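Cytoplasmic protein (Cryptococcus neoformans var. grubii serotype A, PDB 7LPO) is a sterylglucosidase of glycoside hydrolase family 5 that probably cleaves the beta-glucosidic bond of steryl glucosides, releasing glucose and free sterol. Local coordinates at residues Y123-L128 against A248-E253; L407-Y412 against H425-P430; T685-K690 against G772-R777; V734-S739 against Q748-W753. All coordinates share one frame; numbering follows the deposited sequence.

Interaction 1 (Y123-L128 against A248-E253); sequences YIIAVL and AKRIAE
Ile125 packs on both Ile251 and Arg250, and it carries most of the contact between segments 123-128 and 248-253. The apolar contacts come first. CG1 of Ile125 lies 3.7 Å from CG1 of Ile251; the two side chains run past each other in opposite directions, each with CG1 set beside its own backbone N. At the next turn the Leu128 and Ile251 side chains cross at about a right angle, with CD1 of Leu128 3.8 Å from CD1 of Ile251. The third contact uses the aliphatic part of a charged residue: CD1 of Ile125 comes within 3.6 Å of CG of Arg250. The Arg250 chain bends at chi2 (88°), and its NE forms a salt bridge with Asp122 of the first helix. No hydrogen bond joins the two segments directly. The helix segments cross at -55° with axes 10.5 Å apart, and they pack as neighbouring outer helices of the TIM barrel expected for this family; Ile124 and Ile251 also reach barrel strands, touching Phe103 and Trp266. Dispersion and exclusion of water therefore dominate between the segments, while Arg250 adds an ionic link at the less buried margin.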
loop_
_atom_site.group_PDB
_atom_site.type_symbol
_atom_site.label_atom_id
_atom_site.label_comp_id
_atom_site.label_asym_id
_atom_site.label_seq_id
_atom_site.Cartn_x
_atom_site.Cartn_y
_atom_site.Cartn_z
ATOM N N TYR A 123 -0.707 -13.062 18.238
ATOM C CA TYR A 123 0.252 -11.968 18.310
ATOM C C TYR A 123 -0.347 -10.694 17.721
ATOM O O TYR A 123 -0.244 -9.614 18.318
ATOM C CB TYR A 123 1.547 -12.327 17.582
ATOM C CG TYR A 123 2.356 -11.092 17.253
ATOM C CD1 TYR A 123 3.175 -10.505 18.207
ATOM C CD2 TYR A 123 2.267 -10.487 16.000
ATOM C CE1 TYR A 123 3.899 -9.364 17.922
ATOM C CE2 TYR A 123 2.991 -9.341 15.704
ATOM C CZ TYR A 123 3.808 -8.787 16.669
ATOM O OH TYR A 123 4.531 -7.649 16.391
ATOM N N ILE A 124 -0.969 -10.801 16.540
ATOM C CA ILE A 124 -1.597 -9.633 15.923
ATOM C C ILE A 124 -2.636 -9.034 16.859
ATOM O O ILE A 124 -2.731 -7.811 17.004
ATOM C CB ILE A 124 -2.224 -10.000 14.566
ATOM C CG1 ILE A 124 -1.148 -10.238 13.507
ATOM C CG2 ILE A 124 -3.155 -8.901 14.113
ATOM C CD1 ILE A 124 -1.667 -10.914 12.249
ATOM N N ILE A 125 -3.439 -9.884 17.497
ATOM C CA ILE A 125 -4.461 -9.403 18.423
ATOM C C ILE A 125 -3.821 -8.630 19.567
ATOM O O ILE A 125 -4.318 -7.576 19.977
ATOM C CB ILE A 125 -5.309 -10.584 18.933
ATOM C CG1 ILE A 125 -6.345 -10.952 17.871
ATOM C CG2 ILE A 125 -5.954 -10.249 20.266
ATOM C CD1 ILE A 125 -6.955 -12.325 18.055
ATOM N N ALA A 126 -2.712 -9.145 20.102
ATOM C CA ALA A 126 -2.000 -8.442 21.163
ATOM C C ALA A 126 -1.498 -7.088 20.683
ATOM O O ALA A 126 -1.587 -6.091 21.407
ATOM C CB ALA A 126 -0.827 -9.295 21.657
ATOM N N VAL A 127 -0.950 -7.031 19.468
ATOM C CA VAL A 127 -0.536 -5.748 18.903
ATOM C C VAL A 127 -1.735 -4.820 18.762
ATOM O O VAL A 127 -1.676 -3.643 19.124
ATOM C CB VAL A 127 0.172 -5.954 17.553
ATOM C CG1 VAL A 127 0.461 -4.605 16.891
ATOM C CG2 VAL A 127 1.445 -6.755 17.742
ATOM N N LEU A 128 -2.852 -5.342 18.255
ATOM C CA LEU A 128 -4.039 -4.506 18.108
ATOM C C LEU A 128 -4.512 -3.970 19.455
ATOM O O LEU A 128 -4.974 -2.829 19.547
ATOM C CB LEU A 128 -5.151 -5.293 17.419
ATOM C CG LEU A 128 -4.833 -5.680 15.979
ATOM C CD1 LEU A 128 -5.932 -6.551 15.385
ATOM C CD2 LEU A 128 -4.601 -4.420 15.124
ATOM N N ALA A 248 -9.921 -12.663 10.853
ATOM C CA ALA A 248 -11.100 -11.889 11.239
ATOM C C ALA A 248 -11.928 -12.633 12.277
ATOM O O ALA A 248 -12.323 -12.063 13.299
ATOM C CB ALA A 248 -11.956 -11.573 10.012
ATOM N N LYS A 249 -12.225 -13.905 12.011
ATOM C CA LYS A 249 -12.941 -14.725 12.980
ATOM C C LYS A 249 -12.223 -14.747 14.322
ATOM O O LYS A 249 -12.858 -14.637 15.377
ATOM C CB LYS A 249 -13.090 -16.145 12.437
ATOM C CG LYS A 249 -13.724 -17.125 13.400
ATOM C CD LYS A 249 -14.389 -18.269 12.635
ATOM C CE LYS A 249 -13.730 -19.588 12.952
ATOM N NZ LYS A 249 -13.988 -19.963 14.366
ATOM N N ARG A 250 -10.899 -14.902 14.302
ATOM C CA ARG A 250 -10.141 -14.949 15.546
ATOM C C ARG A 250 -10.312 -13.661 16.338
ATOM O O ARG A 250 -10.528 -13.692 17.554
ATOM C CB ARG A 250 -8.663 -15.194 15.251
ATOM C CG ARG A 250 -7.829 -15.480 16.477
ATOM C CD ARG A 250 -7.855 -16.957 16.778
ATOM N NE ARG A 250 -6.924 -17.341 17.835
ATOM C CZ ARG A 250 -6.731 -18.599 18.218
ATOM N NH1 ARG A 250 -7.398 -19.578 17.618
ATOM N NH2 ARG A 250 -5.875 -18.885 19.189
ATOM N N ILE A 251 -10.188 -12.515 15.666
ATOM C CA ILE A 251 -10.384 -11.236 16.339
ATOM C C ILE A 251 -11.803 -11.144 16.876
ATOM O O ILE A 251 -12.029 -10.686 18.002
ATOM C CB ILE A 251 -10.079 -10.070 15.380
ATOM C CG1 ILE A 251 -8.593 -9.997 15.056
ATOM C CG2 ILE A 251 -10.553 -8.762 15.973
ATOM C CD1 ILE A 251 -8.302 -9.137 13.829
ATOM N N ALA A 252 -12.783 -11.571 16.075
ATOM C CA ALA A 252 -14.176 -11.438 16.484
ATOM C C ALA A 252 -14.494 -12.312 17.695
ATOM O O ALA A 252 -15.300 -11.925 18.550
ATOM C CB ALA A 252 -15.099 -11.786 15.314
ATOM N N GLU A 253 -13.873 -13.488 17.792
ATOM C CA GLU A 253 -14.215 -14.428 18.850
ATOM C C GLU A 253 -13.362 -14.264 20.094
ATOM O O GLU A 253 -13.858 -14.502 21.201
ATOM C CB GLU A 253 -14.085 -15.869 18.351
ATOM C CG GLU A 253 -15.092 -16.234 17.289
ATOM C CD GLU A 253 -14.941 -17.652 16.805
ATOM O OE1 GLU A 253 -13.950 -18.320 17.179
ATOM O OE2 GLU A 253 -15.816 -18.102 16.043
#

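Interaction 2 (L407-Y412 against H425-P430)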
loop_
_atom_site.group_PDB
_atom_site.type_symbol
_atom_site.label_atom_id
_atom_site.label_comp_id
_atom_site.label_asym_id
_atom_site.label_seq_id
_atom_site.Cartn_x
_atom_site.Cartn_y
_atom_site.Cartn_z
ATOM N N LEU A 407 -15.371 -9.534 -9.067
ATOM C CA LEU A 407 -15.937 -10.806 -8.638
ATOM C C LEU A 407 -15.190 -11.354 -7.428
ATOM O O LEU A 407 -15.808 -11.839 -6.478
ATOM C CB LEU A 407 -15.898 -11.801 -9.795
ATOM C CG LEU A 407 -16.552 -13.164 -9.585
ATOM C CD1 LEU A 407 -17.965 -13.054 -9.062
ATOM C CD2 LEU A 407 -16.520 -13.924 -10.915
ATOM N N HIS A 408 -13.857 -11.277 -7.439
ATOM C CA HIS A 408 -13.100 -11.654 -6.249
ATOM C C HIS A 408 -13.500 -10.790 -5.059
ATOM O O HIS A 408 -13.591 -11.276 -3.924
ATOM C CB HIS A 408 -11.592 -11.530 -6.506
ATOM C CG HIS A 408 -10.781 -11.435 -5.250
ATOM N ND1 HIS A 408 -10.544 -12.517 -4.431
ATOM C CD2 HIS A 408 -10.198 -10.373 -4.644
ATOM C CE1 HIS A 408 -9.838 -12.129 -3.384
ATOM N NE2 HIS A 408 -9.604 -10.835 -3.496
ATOM N N TRP A 409 -13.749 -9.502 -5.303
ATOM C CA TRP A 409 -14.042 -8.590 -4.203
ATOM C C TRP A 409 -15.382 -8.900 -3.551
ATOM O O TRP A 409 -15.530 -8.724 -2.336
ATOM C CB TRP A 409 -14.027 -7.142 -4.681
ATOM C CG TRP A 409 -14.376 -6.199 -3.561
ATOM C CD1 TRP A 409 -13.516 -5.653 -2.651
ATOM C CD2 TRP A 409 -15.680 -5.736 -3.207
ATOM N NE1 TRP A 409 -14.202 -4.867 -1.766
ATOM C CE2 TRP A 409 -15.534 -4.904 -2.081
ATOM C CE3 TRP A 409 -16.958 -5.943 -3.732
ATOM C CZ2 TRP A 409 -16.616 -4.279 -1.474
ATOM C CZ3 TRP A 409 -18.033 -5.325 -3.121
ATOM C CH2 TRP A 409 -17.856 -4.501 -2.010
ATOM N N LEU A 410 -16.366 -9.361 -4.327
ATOM C CA LEU A 410 -17.638 -9.755 -3.734
ATOM C C LEU A 410 -17.439 -10.891 -2.742
ATOM O O LEU A 410 -17.918 -10.822 -1.603
ATOM C CB LEU A 410 -18.636 -10.161 -4.813
ATOM C CG LEU A 410 -18.966 -9.088 -5.854
ATOM C CD1 LEU A 410 -19.772 -9.747 -6.997
ATOM C CD2 LEU A 410 -19.733 -7.914 -5.282
ATOM N N ALA A 411 -16.718 -11.942 -3.163
ATOM C CA ALA A 411 -16.432 -13.079 -2.289
ATOM C C ALA A 411 -15.640 -12.651 -1.061
ATOM O O ALA A 411 -15.953 -13.053 0.068
ATOM C CB ALA A 411 -15.665 -14.159 -3.058
ATOM N N TYR A 412 -14.589 -11.854 -1.263
ATOM C CA TYR A 412 -13.777 -11.398 -0.137
ATOM C C TYR A 412 -14.614 -10.580 0.838
ATOM O O TYR A 412 -14.629 -10.853 2.043
ATOM C CB TYR A 412 -12.586 -10.579 -0.648
ATOM C CG TYR A 412 -11.768 -9.931 0.447
ATOM C CD1 TYR A 412 -10.815 -10.653 1.139
ATOM C CD2 TYR A 412 -11.958 -8.592 0.799
ATOM C CE1 TYR A 412 -10.063 -10.079 2.143
ATOM C CE2 TYR A 412 -11.205 -8.008 1.817
ATOM C CZ TYR A 412 -10.260 -8.766 2.482
ATOM O OH TYR A 412 -9.489 -8.219 3.486
ATOM N N HIS A 425 -15.720 -1.409 4.343
ATOM C CA HIS A 425 -14.998 -1.945 3.196
ATOM C C HIS A 425 -14.096 -0.858 2.626
ATOM O O HIS A 425 -14.578 0.133 2.059
ATOM C CB HIS A 425 -15.973 -2.443 2.139
ATOM C CG HIS A 425 -16.673 -3.704 2.516
ATOM N ND1 HIS A 425 -16.067 -4.695 3.258
ATOM C CD2 HIS A 425 -17.932 -4.133 2.266
ATOM C CE1 HIS A 425 -16.921 -5.687 3.438
ATOM N NE2 HIS A 425 -18.059 -5.371 2.845
ATOM N N PHE A 426 -12.788 -1.026 2.804
ATOM C CA PHE A 426 -11.800 -0.153 2.188
ATOM C C PHE A 426 -11.485 -0.730 0.820
ATOM O O PHE A 426 -10.840 -1.781 0.709
ATOM C CB PHE A 426 -10.564 -0.024 3.067
ATOM C CG PHE A 426 -10.795 0.796 4.315
ATOM C CD1 PHE A 426 -10.624 2.162 4.300
ATOM C CD2 PHE A 426 -11.203 0.191 5.495
ATOM C CE1 PHE A 426 -10.838 2.912 5.431
ATOM C CE2 PHE A 426 -11.411 0.936 6.648
ATOM C CZ PHE A 426 -11.229 2.296 6.615
ATOM N N ILE A 427 -11.973 -0.060 -0.215
ATOM C CA ILE A 427 -11.981 -0.592 -1.570
ATOM C C ILE A 427 -10.733 -0.098 -2.282
ATOM O O ILE A 427 -10.611 1.093 -2.590
ATOM C CB ILE A 427 -13.255 -0.188 -2.319
ATOM C CG1 ILE A 427 -14.469 -0.860 -1.663
ATOM C CG2 ILE A 427 -13.152 -0.572 -3.780
ATOM C CD1 ILE A 427 -15.680 0.010 -1.615
ATOM N N GLN A 428 -9.803 -1.008 -2.540
ATOM C CA GLN A 428 -8.538 -0.691 -3.192
ATOM C C GLN A 428 -8.584 -1.317 -4.576
ATOM O O GLN A 428 -8.237 -2.486 -4.753
ATOM C CB GLN A 428 -7.344 -1.214 -2.402
ATOM C CG GLN A 428 -6.019 -0.596 -2.827
ATOM C CD GLN A 428 -4.829 -1.441 -2.410
ATOM O OE1 GLN A 428 -3.863 -1.588 -3.156
ATOM N NE2 GLN A 428 -4.892 -1.990 -1.205
ATOM N N ALA A 429 -9.026 -0.530 -5.555
ATOM C CA ALA A 429 -8.986 -0.963 -6.938
ATOM C C ALA A 429 -7.543 -1.232 -7.352
ATOM O O ALA A 429 -6.605 -0.746 -6.714
ATOM C CB ALA A 429 -9.602 0.095 -7.850
ATOM N N PRO A 430 -7.341 -2.014 -8.410
ATOM C CA PRO A 430 -5.978 -2.235 -8.907
ATOM C C PRO A 430 -5.266 -0.925 -9.231
ATOM O O PRO A 430 -5.874 0.064 -9.642
ATOM C CB PRO A 430 -6.192 -3.085 -10.163
ATOM C CG PRO A 430 -7.494 -3.811 -9.899
ATOM C CD PRO A 430 -8.339 -2.844 -9.110
HETATM O O HOH W 1 -12.876 -4.040 0.604
#
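The indole of Trp409 on helix 400-419 points its six-membered ring at the imidazole of His425 on strand 424-427, a T-shaped pair between an outer helix and a core strand of the TIM-barrel domain. Trp409 supplies the edge and His425 the face: the planes stand at 78° and the ring centroids are 5.5 Å apart. CZ2 is the atom that leads, lying 4.0 Å from CD2 of His425 and about as far from CG. The indole gets there because CG of Trp409 is anti to its backbone N (chi1 178°), which carries the ring off the helix toward the strand. His425 also touches Ser413 and Arg417 farther along the same helix.

Ile427, two residues on, meets the same indole by its NE1-CE2-CZ2 border. Its CG1 lies 4.0 Å from both NE1 and CZ2 of Trp409, approaching the ring obliquely. The CB of Phe426, between the two strand residues, points away from the helix, and its ring stacks on Phe139. Phe442 and Leu443 of helix 440-443 add further cover to Trp409.

The one polar atom of the indole is satisfied by a water bridging helix and strand. This water lies at the edge of the indole, in its plane, where it accepts from NE1 of Trp409 at 2.8 Å, and it donates to the backbone O of Phe426 at 3.0 Å.

Interaction 3 (T685-K690 against G772-R777); sequences TSTKFK and GGALRR
Gly773 O lies 4.1 Å from CG2 of Thr687, at the start of a contact that is made largely by the backbone and short side chains of two loops. Arg770, just before the segment, serves both sides, its NH1 bonding to the carbonyl O of Gly773 and its backbone N to OG1 of Thr687. Gly773 itself has a positive phi (87°), a conformation in which a CB would run into the preceding carbonyl O.

Ala774 carries most of the contact. Its CA is 3.6 Å from CG2 of Thr687 and its CB 3.8 Å from the same methyl, so the threonine methyl rests against the alanine. Thr687 places CG2 beside its backbone N, with OG1 between N and the carbonyl carbon (chi1 78°). The same CB of Ala774 also comes within 3.3 Å of the carbonyl O of Thr685. The polar link between the segments is indirect: a water accepts from Ala774 N at 3.1 Å and donates to Thr685 O at 2.9 Å.

The first loop is the turn between strands 676-682 and 689-696 of the C-terminal beta domain, and residues 772-777 trail from strand 761-770, the neighbour of 689-696. Within this turn Ser686 OG accepts from Lys688 N at 3.1 Å, an ST turn.

Beyond Ala774 the tail leaves the turn, Leu775 packing on Arg770 and Leu720 while Arg777 reaches helix 713-716, where its NH1 donates to the carbonyl O of Val714.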
loop_
_atom_site.group_PDB
_atom_site.type_symbol
_atom_site.label_atom_id
_atom_site.label_comp_id
_atom_site.label_asym_id
_atom_site.label_seq_id
_atom_site.Cartn_x
_atom_site.Cartn_y
_atom_site.Cartn_z
ATOM N N THR A 685 8.028 26.904 6.235
ATOM C CA THR A 685 8.991 27.968 6.509
ATOM C C THR A 685 8.408 29.024 7.447
ATOM O O THR A 685 9.054 29.439 8.414
ATOM C CB THR A 685 9.450 28.600 5.195
ATOM O OG1 THR A 685 9.931 27.576 4.318
ATOM C CG2 THR A 685 10.563 29.615 5.435
ATOM N N SER A 686 7.187 29.475 7.179
ATOM C CA SER A 686 6.561 30.480 8.032
ATOM C C SER A 686 5.828 29.886 9.228
ATOM O O SER A 686 5.566 30.609 10.199
ATOM C CB SER A 686 5.569 31.315 7.220
ATOM O OG SER A 686 4.465 30.521 6.800
ATOM N N THR A 687 5.505 28.594 9.183
ATOM C CA THR A 687 4.657 27.882 10.135
ATOM C C THR A 687 3.191 28.248 9.975
ATOM O O THR A 687 2.356 27.729 10.722
ATOM C CB THR A 687 5.051 28.110 11.605
ATOM O OG1 THR A 687 4.583 29.391 12.049
ATOM C CG2 THR A 687 6.560 28.027 11.775
ATOM N N LYS A 688 2.844 29.084 9.000
ATOM C CA LYS A 688 1.474 29.549 8.855
ATOM C C LYS A 688 0.548 28.405 8.476
ATOM O O LYS A 688 0.833 27.635 7.554
ATOM C CB LYS A 688 1.407 30.655 7.807
ATOM C CG LYS A 688 1.970 31.978 8.323
ATOM C CD LYS A 688 2.201 32.967 7.204
ATOM C CE LYS A 688 2.057 34.394 7.706
ATOM N NZ LYS A 688 2.215 35.374 6.580
ATOM N N PHE A 689 -0.564 28.309 9.199
ATOM C CA PHE A 689 -1.580 27.287 9.011
ATOM C C PHE A 689 -2.915 27.991 8.862
ATOM O O PHE A 689 -3.234 28.881 9.653
ATOM C CB PHE A 689 -1.609 26.334 10.201
ATOM C CG PHE A 689 -2.750 25.369 10.191
ATOM C CD1 PHE A 689 -2.819 24.359 9.250
ATOM C CD2 PHE A 689 -3.729 25.438 11.155
ATOM C CE1 PHE A 689 -3.850 23.455 9.266
ATOM C CE2 PHE A 689 -4.768 24.534 11.167
ATOM C CZ PHE A 689 -4.824 23.544 10.224
ATOM N N LYS A 690 -3.688 27.597 7.856
ATOM C CA LYS A 690 -5.002 28.175 7.619
ATOM C C LYS A 690 -5.984 27.058 7.300
ATOM O O LYS A 690 -5.747 26.253 6.396
ATOM C CB LYS A 690 -4.961 29.192 6.474
ATOM C CG LYS A 690 -6.329 29.752 6.109
ATOM C CD LYS A 690 -6.204 31.059 5.352
ATOM C CE LYS A 690 -7.564 31.742 5.210
ATOM N NZ LYS A 690 -7.802 32.257 3.826
ATOM N N GLY A 772 7.036 34.524 16.427
ATOM C CA GLY A 772 8.434 34.703 16.110
ATOM C C GLY A 772 8.948 33.809 15.009
ATOM O O GLY A 772 10.169 33.685 14.854
ATOM N N GLY A 773 8.066 33.170 14.253
ATOM C CA GLY A 773 8.493 32.405 13.106
ATOM C C GLY A 773 8.872 30.981 13.457
ATOM O O GLY A 773 8.489 30.428 14.490
ATOM N N ALA A 774 9.669 30.393 12.577
ATOM C CA ALA A 774 9.927 28.966 12.621
ATOM C C ALA A 774 11.008 28.614 13.635
ATOM O O ALA A 774 11.899 29.409 13.945
ATOM C CB ALA A 774 10.339 28.462 11.239
ATOM N N LEU A 775 10.913 27.396 14.155
ATOM C CA LEU A 775 11.963 26.848 14.993
ATOM C C LEU A 775 13.184 26.500 14.144
ATOM O O LEU A 775 13.139 26.481 12.912
ATOM C CB LEU A 775 11.470 25.589 15.709
ATOM C CG LEU A 775 10.440 25.738 16.821
ATOM C CD1 LEU A 775 9.769 24.405 17.100
ATOM C CD2 LEU A 775 11.117 26.254 18.077
ATOM N N ARG A 776 14.285 26.202 14.824
ATOM C CA ARG A 776 15.425 25.519 14.227
ATOM C C ARG A 776 15.603 24.217 14.991
ATOM O O ARG A 776 15.785 24.233 16.214
ATOM C CB ARG A 776 16.678 26.388 14.272
ATOM C CG ARG A 776 16.580 27.590 13.332
ATOM C CD ARG A 776 16.956 27.222 11.893
ATOM N NE ARG A 776 18.391 26.978 11.778
ATOM C CZ ARG A 776 19.259 27.824 11.231
ATOM N NH1 ARG A 776 18.850 28.980 10.724
ATOM N NH2 ARG A 776 20.546 27.508 11.188
ATOM N N ARG A 777 15.506 23.098 14.278
ATOM C CA ARG A 777 15.455 21.777 14.902
ATOM C C ARG A 777 16.780 21.039 14.735
ATOM O O ARG A 777 17.706 21.548 14.104
ATOM C CB ARG A 777 14.309 20.949 14.301
ATOM C CG ARG A 777 12.905 21.415 14.716
ATOM C CD ARG A 777 11.829 21.047 13.678
ATOM N NE ARG A 777 11.886 21.875 12.471
ATOM C CZ ARG A 777 10.979 22.790 12.135
ATOM N NH1 ARG A 777 9.928 23.009 12.913
ATOM N NH2 ARG A 777 11.122 23.492 11.016
HETATM O O HOH W 2 10.110 31.711 9.816
#

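Interaction 4 (V734-S739 against Q748-W753); sequences VTIVAS and QTLRWW
Trp752 and Leu750 lie on strand 749-753 and face Ala738 and Ile736 of strand 734-738, between the two sheets of the C-terminal beta sandwich. Trp752 gives up the most surface to the contact. Its indole, with CG anti to the backbone N (chi1 -175°), stands up from its strand toward the other sheet. There CB of Ala738 approaches it obliquely, 3.7 Å from NE1 and 4.1 Å from CE2. The CA atoms of Ala738 and Trp752 are 8.7 Å apart, consistent with the small alanine.

Leu750 and Ile736 form the second pair, which meets tip to tip. The CB of each is directed at the facing strand, and the CA atoms of Ile736 and Leu750 are 9.8 Å apart. No hydrogen bond joins the two segments; strand 734-738 pairs with 761-770, and 749-753 with 707-710 and 742-746. Ile766 of strand 761-770 also touches Ile736, Leu750 and Trp752. The polar atom of the indole is provided for as well, since NE1 of Trp752 is hydrogen-bonded to the backbone O of His740, just after the first strand. At the centre of the other pair, CD1 of Ile736 lies 4.0 Å from CD1 of Leu750.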
loop_
_atom_site.group_PDB
_atom_site.type_symbol
_atom_site.label_atom_id
_atom_site.label_comp_id
_atom_site.label_asym_id
_atom_site.label_seq_id
_atom_site.Cartn_x
_atom_site.Cartn_y
_atom_site.Cartn_z
ATOM N N VAL A 734 1.977 30.131 20.124
ATOM C CA VAL A 734 1.357 30.440 18.842
ATOM C C VAL A 734 0.432 31.644 18.969
ATOM O O VAL A 734 -0.045 31.989 20.052
ATOM C CB VAL A 734 0.547 29.250 18.279
ATOM C CG1 VAL A 734 1.432 28.051 17.980
ATOM C CG2 VAL A 734 -0.571 28.855 19.258
ATOM N N THR A 735 0.162 32.261 17.819
ATOM C CA THR A 735 -0.870 33.276 17.659
ATOM C C THR A 735 -1.991 32.685 16.813
ATOM O O THR A 735 -1.725 32.072 15.777
ATOM C CB THR A 735 -0.304 34.532 16.993
ATOM O OG1 THR A 735 0.524 35.239 17.931
ATOM C CG2 THR A 735 -1.444 35.447 16.527
ATOM N N ILE A 736 -3.233 32.861 17.256
ATOM C CA ILE A 736 -4.400 32.263 16.618
ATOM C C ILE A 736 -5.379 33.365 16.236
ATOM O O ILE A 736 -5.691 34.237 17.053
ATOM C CB ILE A 736 -5.078 31.237 17.543
ATOM C CG1 ILE A 736 -4.122 30.072 17.842
ATOM C CG2 ILE A 736 -6.375 30.746 16.922
ATOM C CD1 ILE A 736 -4.554 29.211 19.003
ATOM N N VAL A 737 -5.876 33.311 15.003
ATOM C CA VAL A 737 -6.867 34.254 14.495
ATOM C C VAL A 737 -8.022 33.435 13.933
ATOM O O VAL A 737 -7.873 32.771 12.900
ATOM C CB VAL A 737 -6.285 35.185 13.423
ATOM C CG1 VAL A 737 -7.347 36.159 12.920
ATOM C CG2 VAL A 737 -5.085 35.940 13.976
ATOM N N ALA A 738 -9.165 33.472 14.609
ATOM C CA ALA A 738 -10.368 32.785 14.163
ATOM C C ALA A 738 -11.445 33.798 13.795
ATOM O O ALA A 738 -11.631 34.803 14.487
ATOM C CB ALA A 738 -10.888 31.832 15.242
ATOM N N SER A 739 -12.159 33.522 12.702
ATOM C CA SER A 739 -13.150 34.460 12.191
ATOM C C SER A 739 -14.420 34.467 13.032
ATOM O O SER A 739 -15.113 35.488 13.094
ATOM C CB SER A 739 -13.497 34.112 10.742
ATOM O OG SER A 739 -14.078 32.818 10.680
ATOM N N GLN A 748 -0.854 19.545 22.548
ATOM C CA GLN A 748 -0.819 19.733 21.104
ATOM C C GLN A 748 -2.217 19.811 20.492
ATOM O O GLN A 748 -2.382 19.552 19.293
ATOM C CB GLN A 748 -0.021 18.606 20.449
ATOM C CG GLN A 748 1.463 18.639 20.781
ATOM C CD GLN A 748 2.231 17.531 20.094
ATOM O OE1 GLN A 748 3.044 17.779 19.203
ATOM N NE2 GLN A 748 1.967 16.295 20.501
ATOM N N THR A 749 -3.218 20.176 21.281
ATOM C CA THR A 749 -4.606 20.206 20.846
ATOM C C THR A 749 -5.134 21.630 20.886
ATOM O O THR A 749 -4.952 22.338 21.883
ATOM C CB THR A 749 -5.481 19.313 21.735
ATOM O OG1 THR A 749 -4.907 18.002 21.825
ATOM C CG2 THR A 749 -6.904 19.200 21.175
ATOM N N LEU A 750 -5.787 22.039 19.801
ATOM C CA LEU A 750 -6.547 23.277 19.735
ATOM C C LEU A 750 -8.028 22.933 19.662
ATOM O O LEU A 750 -8.433 22.089 18.854
ATOM C CB LEU A 750 -6.132 24.101 18.518
ATOM C CG LEU A 750 -7.043 25.268 18.152
ATOM C CD1 LEU A 750 -7.151 26.231 19.304
ATOM C CD2 LEU A 750 -6.499 25.956 16.926
ATOM N N ARG A 751 -8.831 23.574 20.508
ATOM C CA ARG A 751 -10.269 23.345 20.561
ATOM C C ARG A 751 -10.970 24.625 20.146
ATOM O O ARG A 751 -10.631 25.701 20.638
ATOM C CB ARG A 751 -10.712 22.918 21.961
ATOM C CG ARG A 751 -10.127 21.583 22.380
ATOM C CD ARG A 751 -10.796 21.024 23.629
ATOM N NE ARG A 751 -10.332 19.662 23.902
ATOM C CZ ARG A 751 -9.282 19.370 24.667
ATOM N NH1 ARG A 751 -8.588 20.341 25.249
ATOM N NH2 ARG A 751 -8.924 18.106 24.855
ATOM N N TRP A 752 -11.946 24.504 19.248
ATOM C CA TRP A 752 -12.534 25.647 18.557
ATOM C C TRP A 752 -14.053 25.533 18.596
ATOM O O TRP A 752 -14.644 24.720 17.873
ATOM C CB TRP A 752 -12.008 25.711 17.127
ATOM C CG TRP A 752 -12.438 26.909 16.351
ATOM C CD1 TRP A 752 -12.924 28.085 16.848
ATOM C CD2 TRP A 752 -12.415 27.056 14.928
ATOM N NE1 TRP A 752 -13.207 28.951 15.821
ATOM C CE2 TRP A 752 -12.906 28.340 14.632
ATOM C CE3 TRP A 752 -12.031 26.225 13.875
ATOM C CZ2 TRP A 752 -13.014 28.811 13.333
ATOM C CZ3 TRP A 752 -12.142 26.694 12.590
ATOM C CH2 TRP A 752 -12.624 27.974 12.327
ATOM N N TRP A 753 -14.678 26.333 19.457
ATOM C CA TRP A 753 -16.128 26.413 19.551
ATOM C C TRP A 753 -16.625 27.563 18.690
ATOM O O TRP A 753 -16.014 28.638 18.666
ATOM C CB TRP A 753 -16.595 26.652 20.989
ATOM C CG TRP A 753 -16.266 25.588 21.989
ATOM C CD1 TRP A 753 -17.100 24.618 22.452
ATOM C CD2 TRP A 753 -15.030 25.418 22.683
ATOM N NE1 TRP A 753 -16.459 23.844 23.386
ATOM C CE2 TRP A 753 -15.182 24.312 23.541
ATOM C CE3 TRP A 753 -13.807 26.092 22.660
ATOM C CZ2 TRP A 753 -14.157 23.863 24.362
ATOM C CZ3 TRP A 753 -12.793 25.645 23.479
ATOM C CH2 TRP A 753 -12.972 24.549 24.317
#

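In the fold
From the N terminus, interaction 1 comes first: it closes a loop of 119 residues and joins helix 118-133 to helix 232-254 in the TIM-barrel domain expected for this family. Interaction 2 follows in series with a short closure of 12 residues, tying helix 400-419 to strand 424-427; the two centres lie about 22 Å apart. After further barrel strands and helices the chain reaches the C-terminal beta domain. Interaction 3 spans 81 residues, bringing the tail after strand 761-770 back to the turn before strand 689-696. Nested within it, interaction 4 closes a loop of eight residues containing strand 742-746 and packs strand 734-738 over strand 749-753. Centres of interactions 3 and 4 are about 16 Å apart; no contacts cross.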